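Local coordinates for protein cytochrome P450 monooxygenase (Rhodococcus sp. ECU0066, PDB 6KBH) that probably acts as a self-sufficient monooxygenase, passing electrons from FMN through a 2Fe-2S cluster to a P450 heme held in the same polypeptide chain, at residues F570-D575 against A595-A600; Y579-G584 against T589-M594; I607-R612 against D621-D626; T615-L620 against V631-G636. All coordinates share one frame; numbering follows the deposited sequence.

Contact 1: residues F570-D575 against A595-A600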
loop_
_atom_site.group_PDB
_atom_site.type_symbol
_atom_site.label_atom_id
_atom_site.label_comp_id
_atom_site.label_asym_id
_atom_site.label_seq_id
_atom_site.Cartn_x
_atom_site.Cartn_y
_atom_site.Cartn_z
ATOM N N PHE A 570 -12.975 19.774 12.038
ATOM C CA PHE A 570 -13.918 20.567 12.815
ATOM C C PHE A 570 -13.176 21.562 13.698
ATOM O O PHE A 570 -13.578 21.848 14.828
ATOM C CB PHE A 570 -14.817 19.651 13.642
ATOM C CG PHE A 570 -16.065 20.311 14.153
ATOM C CD1 PHE A 570 -16.706 21.287 13.409
ATOM C CD2 PHE A 570 -16.613 19.930 15.367
ATOM C CE1 PHE A 570 -17.860 21.885 13.875
ATOM C CE2 PHE A 570 -17.768 20.521 15.836
ATOM C CZ PHE A 570 -18.390 21.502 15.089
ATOM N N LYS A 571 -12.075 22.095 13.177
ATOM C CA LYS A 571 -11.254 23.039 13.919
ATOM C C LYS A 571 -11.999 24.354 14.112
ATOM O O LYS A 571 -12.817 24.757 13.281
ATOM C CB LYS A 571 -9.937 23.273 13.179
ATOM C CG LYS A 571 -9.389 22.008 12.528
ATOM C CD LYS A 571 -7.926 22.137 12.125
ATOM C CE LYS A 571 -7.766 22.834 10.784
ATOM N NZ LYS A 571 -6.381 22.665 10.249
ATOM N N LEU A 572 -11.715 25.027 15.225
ATOM C CA LEU A 572 -12.325 26.314 15.525
ATOM C C LEU A 572 -11.318 27.440 15.344
ATOM O O LEU A 572 -10.154 27.321 15.738
ATOM C CB LEU A 572 -12.902 26.356 16.949
ATOM C CG LEU A 572 -12.163 25.812 18.176
ATOM C CD1 LEU A 572 -10.792 26.442 18.368
ATOM C CD2 LEU A 572 -13.015 26.043 19.413
ATOM N N ASP A 573 -11.772 28.524 14.730
ATOM C CA ASP A 573 -10.985 29.747 14.685
ATOM C C ASP A 573 -10.973 30.361 16.079
ATOM O O ASP A 573 -12.038 30.740 16.587
ATOM C CB ASP A 573 -11.574 30.721 13.670
ATOM C CG ASP A 573 -10.680 31.922 13.419
ATOM O OD1 ASP A 573 -9.620 32.035 14.072
ATOM O OD2 ASP A 573 -11.041 32.759 12.566
ATOM N N PRO A 574 -9.815 30.467 16.737
ATOM C CA PRO A 574 -9.798 30.943 18.127
ATOM C C PRO A 574 -9.881 32.453 18.287
ATOM O O PRO A 574 -9.988 32.924 19.427
ATOM C CB PRO A 574 -8.459 30.410 18.655
ATOM C CG PRO A 574 -7.589 30.346 17.447
ATOM C CD PRO A 574 -8.489 30.007 16.288
ATOM N N ASP A 575 -9.845 33.228 17.204
ATOM C CA ASP A 575 -9.901 34.680 17.314
ATOM C C ASP A 575 -11.318 35.239 17.216
ATOM O O ASP A 575 -11.485 36.463 17.155
ATOM C CB ASP A 575 -8.997 35.336 16.258
ATOM C CG ASP A 575 -9.466 35.100 14.823
ATOM O OD1 ASP A 575 -10.616 34.671 14.600
ATOM O OD2 ASP A 575 -8.662 35.362 13.901
ATOM N N ALA A 595 -16.068 23.385 23.888
ATOM C CA ALA A 595 -16.487 24.165 25.045
ATOM C C ALA A 595 -15.366 24.264 26.072
ATOM O O ALA A 595 -15.203 25.299 26.729
ATOM C CB ALA A 595 -17.737 23.546 25.670
ATOM N N ASP A 596 -14.575 23.198 26.216
ATOM C CA ASP A 596 -13.510 23.199 27.213
ATOM C C ASP A 596 -12.352 24.101 26.798
ATOM O O ASP A 596 -11.800 24.823 27.640
ATOM C CB ASP A 596 -13.026 21.773 27.467
ATOM C CG ASP A 596 -14.023 20.954 28.265
ATOM O OD1 ASP A 596 -14.940 21.553 28.864
ATOM O OD2 ASP A 596 -13.882 19.715 28.303
ATOM N N GLN A 597 -11.958 24.067 25.517
ATOM C CA GLN A 597 -10.933 24.994 25.037
ATOM C C GLN A 597 -11.295 26.433 25.377
ATOM O O GLN A 597 -10.451 27.206 25.843
ATOM C CB GLN A 597 -10.726 24.869 23.522
ATOM C CG GLN A 597 -10.436 23.488 22.978
ATOM C CD GLN A 597 -9.262 23.490 22.002
ATOM O OE1 GLN A 597 -8.103 23.514 22.412
ATOM N NE2 GLN A 597 -9.562 23.527 20.711
ATOM N N VAL A 598 -12.558 26.804 25.162
ATOM C CA VAL A 598 -12.965 28.193 25.318
ATOM C C VAL A 598 -13.040 28.585 26.788
ATOM O O VAL A 598 -12.787 29.743 27.136
ATOM C CB VAL A 598 -14.302 28.435 24.601
ATOM C CG1 VAL A 598 -14.747 29.874 24.771
ATOM C CG2 VAL A 598 -14.175 28.093 23.125
ATOM N N LYS A 599 -13.381 27.652 27.677
ATOM C CA LYS A 599 -13.337 27.983 29.097
ATOM C C LYS A 599 -11.905 28.208 29.560
ATOM O O LYS A 599 -11.672 29.001 30.478
ATOM C CB LYS A 599 -14.032 26.897 29.925
ATOM C CG LYS A 599 -13.147 25.823 30.541
ATOM C CD LYS A 599 -13.807 25.316 31.820
ATOM C CE LYS A 599 -13.052 24.169 32.463
ATOM N NZ LYS A 599 -13.703 23.788 33.745
ATOM N N ALA A 600 -10.973 27.509 28.940
ATOM C CA ALA A 600 -9.568 27.664 29.216
ATOM C C ALA A 600 -9.077 28.982 28.733
ATOM O O ALA A 600 -8.287 29.649 29.389
ATOM C CB ALA A 600 -8.787 26.583 28.531
#
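The connection between strand 560-567, an inner strand of the antiparallel flavin-domain sheet, and strand 578-584, the central strand of the parallel sheet, passes over helix 588-601, and Leu572 is the residue it lays against Val598 and Gln597. The Leu572 CD2 methyl faces CG2 of Val598 at 4.4 Å, a loose apolar approach, while the side chain of Gln597 crosses the leucine obliquely at the rim of the contact. The first leucine torsion (44°) holds CG between the backbone N and the carbonyl carbon, which presents the methyls to the helix. Leucine suits this place because its two methyls can meet several apolar partners together: besides Val598 it touches Met594, one turn back on the helix, and Tyr658 of strand 655-661. Val598 is buried and gives the helix an apolar flank, whereas a longer polar side chain such as Gln597 suits the partly exposed rim. Further along, the loop is held by its backbone, since Asp573 N is hydrogen-bonded to Tyr658 OH. No hydrogen bond joins 570-575 to 595-600, and only about 100 Å² is buried, which implies a small, loose contact that adds little directional restraint and leaves the polar hold on the loop to Tyr658.

Contact 2: residues Y579-G584 against T589-M594. With FMN (flavin mononucleotide), chain B.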
loop_
_atom_site.group_PDB
_atom_site.type_symbol
_atom_site.label_atom_id
_atom_site.label_comp_id
_atom_site.label_asym_id
_atom_site.label_seq_id
_atom_site.Cartn_x
_atom_site.Cartn_y
_atom_site.Cartn_z
ATOM N N TYR A 579 -18.621 32.177 20.846
ATOM C CA TYR A 579 -18.983 30.896 20.280
ATOM C C TYR A 579 -20.315 30.500 20.879
ATOM O O TYR A 579 -20.466 30.490 22.099
ATOM C CB TYR A 579 -17.899 29.864 20.585
ATOM C CG TYR A 579 -16.536 30.504 20.529
ATOM C CD1 TYR A 579 -15.897 30.680 19.315
ATOM C CD2 TYR A 579 -15.925 31.010 21.670
ATOM C CE1 TYR A 579 -14.671 31.299 19.239
ATOM C CE2 TYR A 579 -14.695 31.633 21.602
ATOM C CZ TYR A 579 -14.073 31.775 20.385
ATOM O OH TYR A 579 -12.847 32.397 20.331
ATOM N N VAL A 580 -21.291 30.206 20.039
ATOM C CA VAL A 580 -22.501 29.570 20.520
ATOM C C VAL A 580 -22.518 28.204 19.871
ATOM O O VAL A 580 -22.275 28.087 18.666
ATOM C CB VAL A 580 -23.770 30.392 20.243
ATOM C CG1 VAL A 580 -23.587 31.789 20.830
ATOM C CG2 VAL A 580 -24.221 30.354 18.763
ATOM N N PHE A 581 -22.682 27.167 20.681
ATOM C CA PHE A 581 -22.607 25.788 20.224
ATOM C C PHE A 581 -24.015 25.216 20.287
ATOM O O PHE A 581 -24.702 25.381 21.293
ATOM C CB PHE A 581 -21.665 24.970 21.111
ATOM C CG PHE A 581 -20.317 25.613 21.376
ATOM C CD1 PHE A 581 -20.133 26.479 22.440
ATOM C CD2 PHE A 581 -19.226 25.325 20.563
ATOM C CE1 PHE A 581 -18.898 27.047 22.693
ATOM C CE2 PHE A 581 -17.982 25.892 20.802
ATOM C CZ PHE A 581 -17.812 26.754 21.870
ATOM N N VAL A 582 -24.462 24.582 19.217
ATOM C CA VAL A 582 -25.714 23.843 19.236
ATOM C C VAL A 582 -25.367 22.387 18.972
ATOM O O VAL A 582 -24.470 22.090 18.179
ATOM C CB VAL A 582 -26.755 24.384 18.242
ATOM C CG1 VAL A 582 -26.262 24.270 16.843
ATOM C CG2 VAL A 582 -28.093 23.676 18.436
ATOM N N ALA A 583 -26.020 21.482 19.698
ATOM C CA ALA A 583 -25.601 20.086 19.767
ATOM C C ALA A 583 -26.832 19.201 19.863
ATOM O O ALA A 583 -27.741 19.477 20.653
ATOM C CB ALA A 583 -24.686 19.833 20.974
ATOM N N GLY A 584 -26.852 18.140 19.061
ATOM C CA GLY A 584 -27.963 17.210 19.060
ATOM C C GLY A 584 -27.528 15.764 19.173
ATOM O O GLY A 584 -26.718 15.289 18.370
ATOM N N THR A 589 -20.131 15.074 21.560
ATOM C CA THR A 589 -18.740 14.694 21.804
ATOM C C THR A 589 -17.733 15.719 21.289
ATOM O O THR A 589 -16.866 16.138 22.075
ATOM C CB THR A 589 -18.468 13.297 21.234
ATOM O OG1 THR A 589 -19.186 13.119 20.008
ATOM C CG2 THR A 589 -18.901 12.235 22.233
ATOM N N PRO A 590 -17.762 16.161 20.024
ATOM C CA PRO A 590 -16.747 17.139 19.605
ATOM C C PRO A 590 -16.967 18.519 20.196
ATOM O O PRO A 590 -15.988 19.209 20.501
ATOM C CB PRO A 590 -16.876 17.148 18.078
ATOM C CG PRO A 590 -18.289 16.825 17.836
ATOM C CD PRO A 590 -18.690 15.855 18.917
ATOM N N VAL A 591 -18.219 18.939 20.381
ATOM C CA VAL A 591 -18.479 20.298 20.843
ATOM C C VAL A 591 -18.025 20.479 22.287
ATOM O O VAL A 591 -17.489 21.532 22.655
ATOM C CB VAL A 591 -19.968 20.648 20.665
ATOM C CG1 VAL A 591 -20.832 19.550 21.205
ATOM C CG2 VAL A 591 -20.290 21.928 21.376
ATOM N N ILE A 592 -18.222 19.458 23.127
ATOM C CA ILE A 592 -17.884 19.598 24.541
ATOM C C ILE A 592 -16.386 19.816 24.721
ATOM O O ILE A 592 -15.960 20.526 25.642
ATOM C CB ILE A 592 -18.386 18.379 25.335
ATOM C CG1 ILE A 592 -18.245 18.617 26.838
ATOM C CG2 ILE A 592 -17.636 17.118 24.951
ATOM C CD1 ILE A 592 -19.338 17.964 27.636
ATOM N N ALA A 593 -15.560 19.232 23.847
ATOM C CA ALA A 593 -14.135 19.540 23.878
ATOM C C ALA A 593 -13.874 20.962 23.405
ATOM O O ALA A 593 -12.945 21.615 23.892
ATOM C CB ALA A 593 -13.358 18.536 23.029
ATOM N N MET A 594 -14.679 21.455 22.457
ATOM C CA MET A 594 -14.566 22.850 22.041
ATOM C C MET A 594 -15.041 23.791 23.138
ATOM O O MET A 594 -14.489 24.884 23.309
ATOM C CB MET A 594 -15.356 23.080 20.754
ATOM C CG MET A 594 -15.060 22.074 19.661
ATOM S SD MET A 594 -16.172 22.218 18.256
ATOM C CE MET A 594 -15.377 23.521 17.322
HETATM N N1 FMN B . -18.352 10.190 11.847
HETATM C C2 FMN B . -17.500 10.989 11.188
HETATM O O2 FMN B . -17.452 10.921 9.917
HETATM N N3 FMN B . -16.696 11.855 11.818
HETATM C C4 FMN B . -16.744 11.930 13.163
HETATM O O4 FMN B . -15.942 12.798 13.826
HETATM C C4A FMN B . -17.622 11.114 13.875
HETATM N N5 FMN B . -17.658 11.198 15.214
HETATM C C5A FMN B . -18.502 10.405 15.885
HETATM C C6 FMN B . -18.517 10.518 17.263
HETATM C C7 FMN B . -19.366 9.729 18.003
HETATM C C7M FMN B . -19.274 9.954 19.533
HETATM C C8 FMN B . -20.223 8.815 17.378
HETATM C C8M FMN B . -21.170 7.921 18.153
HETATM C C9 FMN B . -20.217 8.715 15.991
HETATM C C9A FMN B . -19.345 9.501 15.231
HETATM N N10 FMN B . -19.310 9.423 13.882
HETATM C C10 FMN B . -18.447 10.222 13.196
HETATM C "C1'" FMN B . -20.162 8.454 13.123
HETATM C "C2'" FMN B . -19.521 7.093 13.014
HETATM O "O2'" FMN B . -18.402 7.069 12.227
HETATM C "C3'" FMN B . -20.499 6.074 12.487
HETATM O "O3'" FMN B . -21.068 6.420 11.252
HETATM C "C4'" FMN B . -21.607 5.781 13.523
HETATM O "O4'" FMN B . -21.265 5.579 14.841
HETATM C "C5'" FMN B . -22.369 4.465 13.183
HETATM O "O5'" FMN B . -21.580 3.336 12.730
HETATM P P FMN B . -22.321 2.145 12.025
HETATM O O1P FMN B . -21.358 1.392 11.143
HETATM O O2P FMN B . -22.871 1.184 13.030
HETATM O O3P FMN B . -23.439 2.724 11.216
#
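This is a buried, wholly apolar helix-on-strand contact within the beta-alpha-beta unit of strand 578-584, helix 588-601 and strand 605-611, and Phe581 and Val591 are its centre. The helix runs back over the strand, nearly antiparallel at 154°, with the two axes 8.8 Å apart. Val591 spreads its two methyls along the strand: CG2, which its first torsion sets opposite the backbone N, lies 3.3 Å from Phe581 CB, while CG1 meets Ala583 CB at 3.9 Å. The Phe581 ring continues past the valine to the next helical turn, where its CE2 is 3.8 Å from Met594 CB; the ring meets both neighbours at a slant. Small Ala583 leaves room for Val591 CG1, and the long phenylalanine reaches from Val591 to Met594. At the helix start Thr589 reaches the flavin: its OG1, hydrogen-bonded to Ile586 O, makes a packing contact of 3.2 Å with FMN C7M, a methyl on the dimethylbenzene ring. Ile592 packs on Phe619 of the loop before helix 620-625. Phe581 also packs on Tyr605 and Ile607, and Ala583 on Tyr609, all of strand 605-611, while Pro590 and Met594 touch strand 655-661, which places the helix over neighbouring strands of one sheet.

Contact 3: residues I607-R612 against D621-D626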
loop_
_atom_site.group_PDB
_atom_site.type_symbol
_atom_site.label_atom_id
_atom_site.label_comp_id
_atom_site.label_asym_id
_atom_site.label_seq_id
_atom_site.Cartn_x
_atom_site.Cartn_y
_atom_site.Cartn_z
ATOM N N ILE A 607 -23.772 27.273 24.932
ATOM C CA ILE A 607 -23.919 25.927 24.387
ATOM C C ILE A 607 -25.355 25.457 24.578
ATOM O O ILE A 607 -25.931 25.603 25.663
ATOM C CB ILE A 607 -22.906 24.942 25.003
ATOM C CG1 ILE A 607 -23.298 24.474 26.390
ATOM C CG2 ILE A 607 -21.584 25.607 25.195
ATOM C CD1 ILE A 607 -22.280 23.504 26.920
ATOM N N HIS A 608 -25.935 24.925 23.504
ATOM C CA HIS A 608 -27.334 24.531 23.449
ATOM C C HIS A 608 -27.365 23.066 23.022
ATOM O O HIS A 608 -26.895 22.728 21.931
ATOM C CB HIS A 608 -28.113 25.421 22.465
ATOM C CG HIS A 608 -28.298 26.829 22.926
ATOM N ND1 HIS A 608 -29.430 27.255 23.587
ATOM C CD2 HIS A 608 -27.509 27.920 22.798
ATOM C CE1 HIS A 608 -29.330 28.543 23.864
ATOM N NE2 HIS A 608 -28.171 28.972 23.397
ATOM N N TYR A 609 -27.917 22.199 23.872
ATOM C CA TYR A 609 -27.786 20.752 23.715
ATOM C C TYR A 609 -29.168 20.108 23.741
ATOM O O TYR A 609 -29.846 20.121 24.773
ATOM C CB TYR A 609 -26.883 20.180 24.812
ATOM C CG TYR A 609 -26.605 18.695 24.732
ATOM C CD1 TYR A 609 -26.704 18.001 23.531
ATOM C CD2 TYR A 609 -26.231 17.987 25.867
ATOM C CE1 TYR A 609 -26.447 16.641 23.471
ATOM C CE2 TYR A 609 -25.968 16.633 25.814
ATOM C CZ TYR A 609 -26.079 15.964 24.617
ATOM O OH TYR A 609 -25.818 14.614 24.573
ATOM N N ALA A 610 -29.575 19.533 22.612
ATOM C CA ALA A 610 -30.861 18.868 22.481
ATOM C C ALA A 610 -30.666 17.381 22.218
ATOM O O ALA A 610 -29.604 16.936 21.773
ATOM C CB ALA A 610 -31.698 19.492 21.355
ATOM N N GLY A 611 -31.712 16.613 22.499
ATOM C CA GLY A 611 -31.683 15.181 22.284
ATOM C C GLY A 611 -33.049 14.589 22.541
ATOM O O GLY A 611 -33.923 15.232 23.133
ATOM N N ARG A 612 -33.223 13.347 22.084
ATOM C CA ARG A 612 -34.531 12.707 22.182
ATOM C C ARG A 612 -34.968 12.544 23.635
ATOM O O ARG A 612 -36.159 12.657 23.946
ATOM C CB ARG A 612 -34.517 11.356 21.459
ATOM C CG ARG A 612 -33.711 10.261 22.148
ATOM C CD ARG A 612 -33.297 9.168 21.171
ATOM N NE ARG A 612 -34.416 8.317 20.772
ATOM C CZ ARG A 612 -34.805 7.232 21.434
ATOM N NH1 ARG A 612 -34.170 6.860 22.537
ATOM N NH2 ARG A 612 -35.833 6.518 20.993
ATOM N N ASP A 621 -24.236 15.426 33.140
ATOM C CA ASP A 621 -23.425 15.422 34.352
ATOM C C ASP A 621 -22.165 16.257 34.161
ATOM O O ASP A 621 -21.893 17.193 34.917
ATOM C CB ASP A 621 -23.061 13.981 34.705
ATOM C CG ASP A 621 -22.686 13.165 33.474
ATOM O OD1 ASP A 621 -23.502 13.109 32.530
ATOM O OD2 ASP A 621 -21.574 12.597 33.442
ATOM N N ARG A 622 -21.382 15.911 33.142
ATOM C CA ARG A 622 -20.197 16.684 32.794
ATOM C C ARG A 622 -20.556 18.131 32.478
ATOM O O ARG A 622 -19.856 19.064 32.896
ATOM C CB ARG A 622 -19.511 16.017 31.610
ATOM C CG ARG A 622 -18.512 16.860 30.869
ATOM C CD ARG A 622 -17.440 15.955 30.327
ATOM N NE ARG A 622 -16.425 16.659 29.560
ATOM C CZ ARG A 622 -15.496 16.037 28.847
ATOM N NH1 ARG A 622 -15.472 14.711 28.817
ATOM N NH2 ARG A 622 -14.591 16.732 28.174
ATOM N N LEU A 623 -21.661 18.335 31.751
ATOM C CA LEU A 623 -22.120 19.672 31.373
ATOM C C LEU A 623 -22.694 20.447 32.553
ATOM O O LEU A 623 -22.857 21.668 32.454
ATOM C CB LEU A 623 -23.172 19.550 30.273
ATOM C CG LEU A 623 -23.154 20.432 29.032
ATOM C CD1 LEU A 623 -21.738 20.635 28.555
ATOM C CD2 LEU A 623 -23.972 19.731 27.967
ATOM N N ALA A 624 -23.030 19.768 33.652
ATOM C CA ALA A 624 -23.529 20.437 34.845
ATOM C C ALA A 624 -22.398 20.908 35.747
ATOM O O ALA A 624 -22.430 22.035 36.251
ATOM C CB ALA A 624 -24.459 19.506 35.625
ATOM N N ARG A 625 -21.395 20.056 35.957
ATOM C CA ARG A 625 -20.264 20.407 36.810
ATOM C C ARG A 625 -19.436 21.533 36.209
ATOM O O ARG A 625 -18.889 22.363 36.948
ATOM C CB ARG A 625 -19.408 19.160 37.041
ATOM C CG ARG A 625 -17.984 19.403 37.506
ATOM C CD ARG A 625 -17.012 18.497 36.749
ATOM N NE ARG A 625 -16.636 19.048 35.450
ATOM C CZ ARG A 625 -15.981 18.373 34.510
ATOM N NH1 ARG A 625 -15.620 17.114 34.715
ATOM N NH2 ARG A 625 -15.681 18.967 33.363
ATOM N N ASP A 626 -19.340 21.582 34.882
ATOM C CA ASP A 626 -18.640 22.639 34.169
ATOM C C ASP A 626 -19.537 23.140 33.050
ATOM O O ASP A 626 -20.322 22.376 32.485
ATOM C CB ASP A 626 -17.305 22.143 33.596
ATOM C CG ASP A 626 -16.169 22.252 34.589
ATOM O OD1 ASP A 626 -15.825 23.386 34.985
ATOM O OD2 ASP A 626 -15.624 21.203 34.983
#
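Side-chain torsions aim Ile607 and Tyr609 at Leu623. In Ile607 the first (78°) turns CG1 into the position between the backbone N and the carbonyl carbon, and an extended second (179°) then carries CD1 straight out from the strand; it meets Leu623 CD1 tip to tip at 3.3 Å, with Leu623 CG 3.8 Å away. Tyr609 places CG on the far side from its own nitrogen (chi1 -177°), which swings the ring over toward Leu623, and ring atom CD2 comes to 3.5 Å from Leu623 CD2. The leucine methyl meets that ring at a slant. The forked end of Leu623 thus divides its methyls between two residues of the strand, CD1 to the isoleucine and CD2 to the tyrosine, both of which project from the same side because they are two residues apart, while His608 between them points away. Strand 605-611 and helix 620-625 are the first two members of a beta-alpha-beta unit that strand 631-635 completes, and Leu623 is the residue of 621-626 that meets 607-612. Leucine is apt here, a branched apolar side chain on a helix of less than two turns; it also touches Ile588 and Ile592 of helix 588-601 and Val631. The helix itself is held by its backbone: Asp621 O accepts from both Ala624 N and Arg625 N, each at 3.1 Å. Arg622, which packs on Ile592, has two polar partners, a hydrogen bond from NH1 to Cys525 O and a salt bridge from NH2 to Asp596 OD2 of helix 588-601.

Contact 4: residues T615-L620 against V631-G636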
loop_
_atom_site.group_PDB
_atom_site.type_symbol
_atom_site.label_atom_id
_atom_site.label_comp_id
_atom_site.label_asym_id
_atom_site.label_seq_id
_atom_site.Cartn_x
_atom_site.Cartn_y
_atom_site.Cartn_z
ATOM N N THR A 615 -32.425 10.997 29.558
ATOM C CA THR A 615 -31.743 9.773 29.962
ATOM C C THR A 615 -30.678 9.378 28.945
ATOM O O THR A 615 -29.623 8.849 29.314
ATOM C CB THR A 615 -32.752 8.641 30.139
ATOM O OG1 THR A 615 -33.185 8.171 28.854
ATOM C CG2 THR A 615 -33.965 9.121 30.922
ATOM N N SER A 616 -30.945 9.620 27.661
ATOM C CA SER A 616 -30.056 9.240 26.573
ATOM C C SER A 616 -29.185 10.397 26.099
ATOM O O SER A 616 -28.659 10.354 24.982
ATOM C CB SER A 616 -30.867 8.680 25.405
ATOM O OG SER A 616 -31.679 9.687 24.822
ATOM N N MET A 617 -29.034 11.435 26.913
ATOM C CA MET A 617 -28.196 12.583 26.581
ATOM C C MET A 617 -26.949 12.520 27.451
ATOM O O MET A 617 -27.011 12.777 28.659
ATOM C CB MET A 617 -28.954 13.895 26.773
ATOM C CG MET A 617 -29.515 14.461 25.479
ATOM S SD MET A 617 -30.964 15.507 25.719
ATOM C CE MET A 617 -30.323 16.756 26.828
ATOM N N ALA A 618 -25.825 12.174 26.832
ATOM C CA ALA A 618 -24.576 11.994 27.551
ATOM C C ALA A 618 -23.953 13.338 27.905
ATOM O O ALA A 618 -24.151 14.344 27.216
ATOM C CB ALA A 618 -23.594 11.171 26.718
ATOM N N PHE A 619 -23.211 13.343 29.011
ATOM C CA PHE A 619 -22.377 14.437 29.504
ATOM C C PHE A 619 -23.163 15.567 30.152
ATOM O O PHE A 619 -22.556 16.591 30.479
ATOM C CB PHE A 619 -21.484 15.026 28.406
ATOM C CG PHE A 619 -20.454 14.067 27.890
ATOM C CD1 PHE A 619 -19.457 13.590 28.727
ATOM C CD2 PHE A 619 -20.481 13.635 26.576
ATOM C CE1 PHE A 619 -18.505 12.705 28.259
ATOM C CE2 PHE A 619 -19.531 12.749 26.102
ATOM C CZ PHE A 619 -18.543 12.283 26.945
ATOM N N LEU A 620 -24.477 15.427 30.355
ATOM C CA LEU A 620 -25.202 16.421 31.142
ATOM C C LEU A 620 -24.591 16.558 32.529
ATOM O O LEU A 620 -24.444 17.670 33.050
ATOM C CB LEU A 620 -26.677 16.039 31.249
ATOM C CG LEU A 620 -27.457 15.859 29.949
ATOM C CD1 LEU A 620 -28.766 15.166 30.246
ATOM C CD2 LEU A 620 -27.702 17.197 29.273
ATOM N N VAL A 631 -24.786 26.329 30.052
ATOM C CA VAL A 631 -25.505 25.338 29.255
ATOM C C VAL A 631 -27.002 25.559 29.395
ATOM O O VAL A 631 -27.510 25.960 30.450
ATOM C CB VAL A 631 -25.114 23.898 29.689
ATOM C CG1 VAL A 631 -25.351 23.690 31.191
ATOM C CG2 VAL A 631 -25.846 22.839 28.865
ATOM N N ARG A 632 -27.725 25.309 28.311
ATOM C CA ARG A 632 -29.151 25.062 28.423
ATOM C C ARG A 632 -29.463 23.786 27.656
ATOM O O ARG A 632 -28.946 23.555 26.555
ATOM C CB ARG A 632 -29.977 26.235 27.959
ATOM C CG ARG A 632 -30.116 27.356 28.989
ATOM C CD ARG A 632 -30.003 28.695 28.313
ATOM N NE ARG A 632 -28.910 28.701 27.344
ATOM C CZ ARG A 632 -27.613 28.571 27.617
ATOM N NH1 ARG A 632 -27.156 28.519 28.866
ATOM N NH2 ARG A 632 -26.755 28.569 26.610
ATOM N N VAL A 633 -30.252 22.962 28.299
ATOM C CA VAL A 633 -30.686 21.636 27.909
ATOM C C VAL A 633 -32.089 21.732 27.333
ATOM O O VAL A 633 -32.874 22.603 27.715
ATOM C CB VAL A 633 -30.627 20.777 29.179
ATOM C CG1 VAL A 633 -31.324 21.559 30.260
ATOM C CG2 VAL A 633 -31.266 19.446 28.972
ATOM N N TYR A 634 -32.403 20.881 26.354
ATOM C CA TYR A 634 -33.738 20.853 25.738
ATOM C C TYR A 634 -34.094 19.428 25.365
ATOM O O TYR A 634 -34.098 19.061 24.178
ATOM C CB TYR A 634 -33.810 21.782 24.513
ATOM C CG TYR A 634 -33.145 23.100 24.738
ATOM C CD1 TYR A 634 -31.773 23.228 24.609
ATOM C CD2 TYR A 634 -33.874 24.204 25.164
ATOM C CE1 TYR A 634 -31.152 24.410 24.863
ATOM C CE2 TYR A 634 -33.255 25.392 25.427
ATOM C CZ TYR A 634 -31.885 25.479 25.265
ATOM O OH TYR A 634 -31.240 26.659 25.477
ATOM N N PRO A 635 -34.394 18.591 26.360
ATOM C CA PRO A 635 -34.701 17.189 26.066
ATOM C C PRO A 635 -36.061 17.096 25.389
ATOM O O PRO A 635 -36.984 17.838 25.731
ATOM C CB PRO A 635 -34.706 16.524 27.456
ATOM C CG PRO A 635 -34.144 17.549 28.432
ATOM C CD PRO A 635 -34.536 18.884 27.806
ATOM N N GLY A 636 -36.161 16.235 24.376
ATOM C CA GLY A 636 -37.398 16.154 23.619
ATOM C C GLY A 636 -38.524 15.486 24.389
ATOM O O GLY A 636 -39.678 15.922 24.319
#
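Thr615 OG1, hydrogen-bonded to both Asp487 OD2 and Ser613 OG, holds one end of the turn from which Met617 reaches Val633. Residues 615-620 belong to the connection that leads from strand 605-611 into helix 620-625, whereas residues 631-636 lie on strand 631-635, an outermost strand of the parallel sheet; the contact therefore closes the edge of this beta-alpha-beta unit. Met617 does most of the work. Its chain bends at the last torsion (58°), which swings CE onto Val633 CG2 at 3.6 Å. The thioether then passes Pro635, with SD 4.1 Å from its CA. A flexible, unbranched methionine can follow such an uneven surface, where a valine and a proline lie on one edge strand. In the same turn Ser616 OG bonds to Ser613 O, and Ala618 O shares Tyr609 OH, of the strand next to Val633, with Gly585 O. A tyrosine hydroxyl has one proton, so it can be donated to only one of these two oxygens at a time. Phe619, at the N-cap position with a positive phi of 76°, turns its ring to Ile588, Thr589 and Ile592, leaving the strand to its neighbour. In Leu620, the first residue of the helix, CB leaves the backbone beside the strand and the end of the side chain comes nearer: CD2 stands 4.2 Å from CG2 of Val633, the same methyl that receives the methionine CE.

How the contacts relate
Contacts 2, 3 and 4 reach the same parallel sheet, and contact 1 lies on helix 588-601. Contact 2 is nested in the loop closed by contact 1, and both use that helix; Phe570 CE2 lies 3.4 Å from Met594 SD. Strands 578-584 and 605-611 join contacts 2 and 3, whose centres are 9 Å apart, by a probable hydrogen bond from Ala610 N to Ala583 O (2.7 Å). Contacts 3 and 4 alternate along the chain, with centres 5 Å apart. Contacts 1 and 3 touch where helix 588-601 is bridged to 621-626, by Asp596 OD2 to Arg622 NH2 at 3.1 Å and by Lys599 to Asp626 just past the helix. Contact 2 touches FMN; the side chains of Tyr609 and Met617 lie about 9 and 13 Å from it.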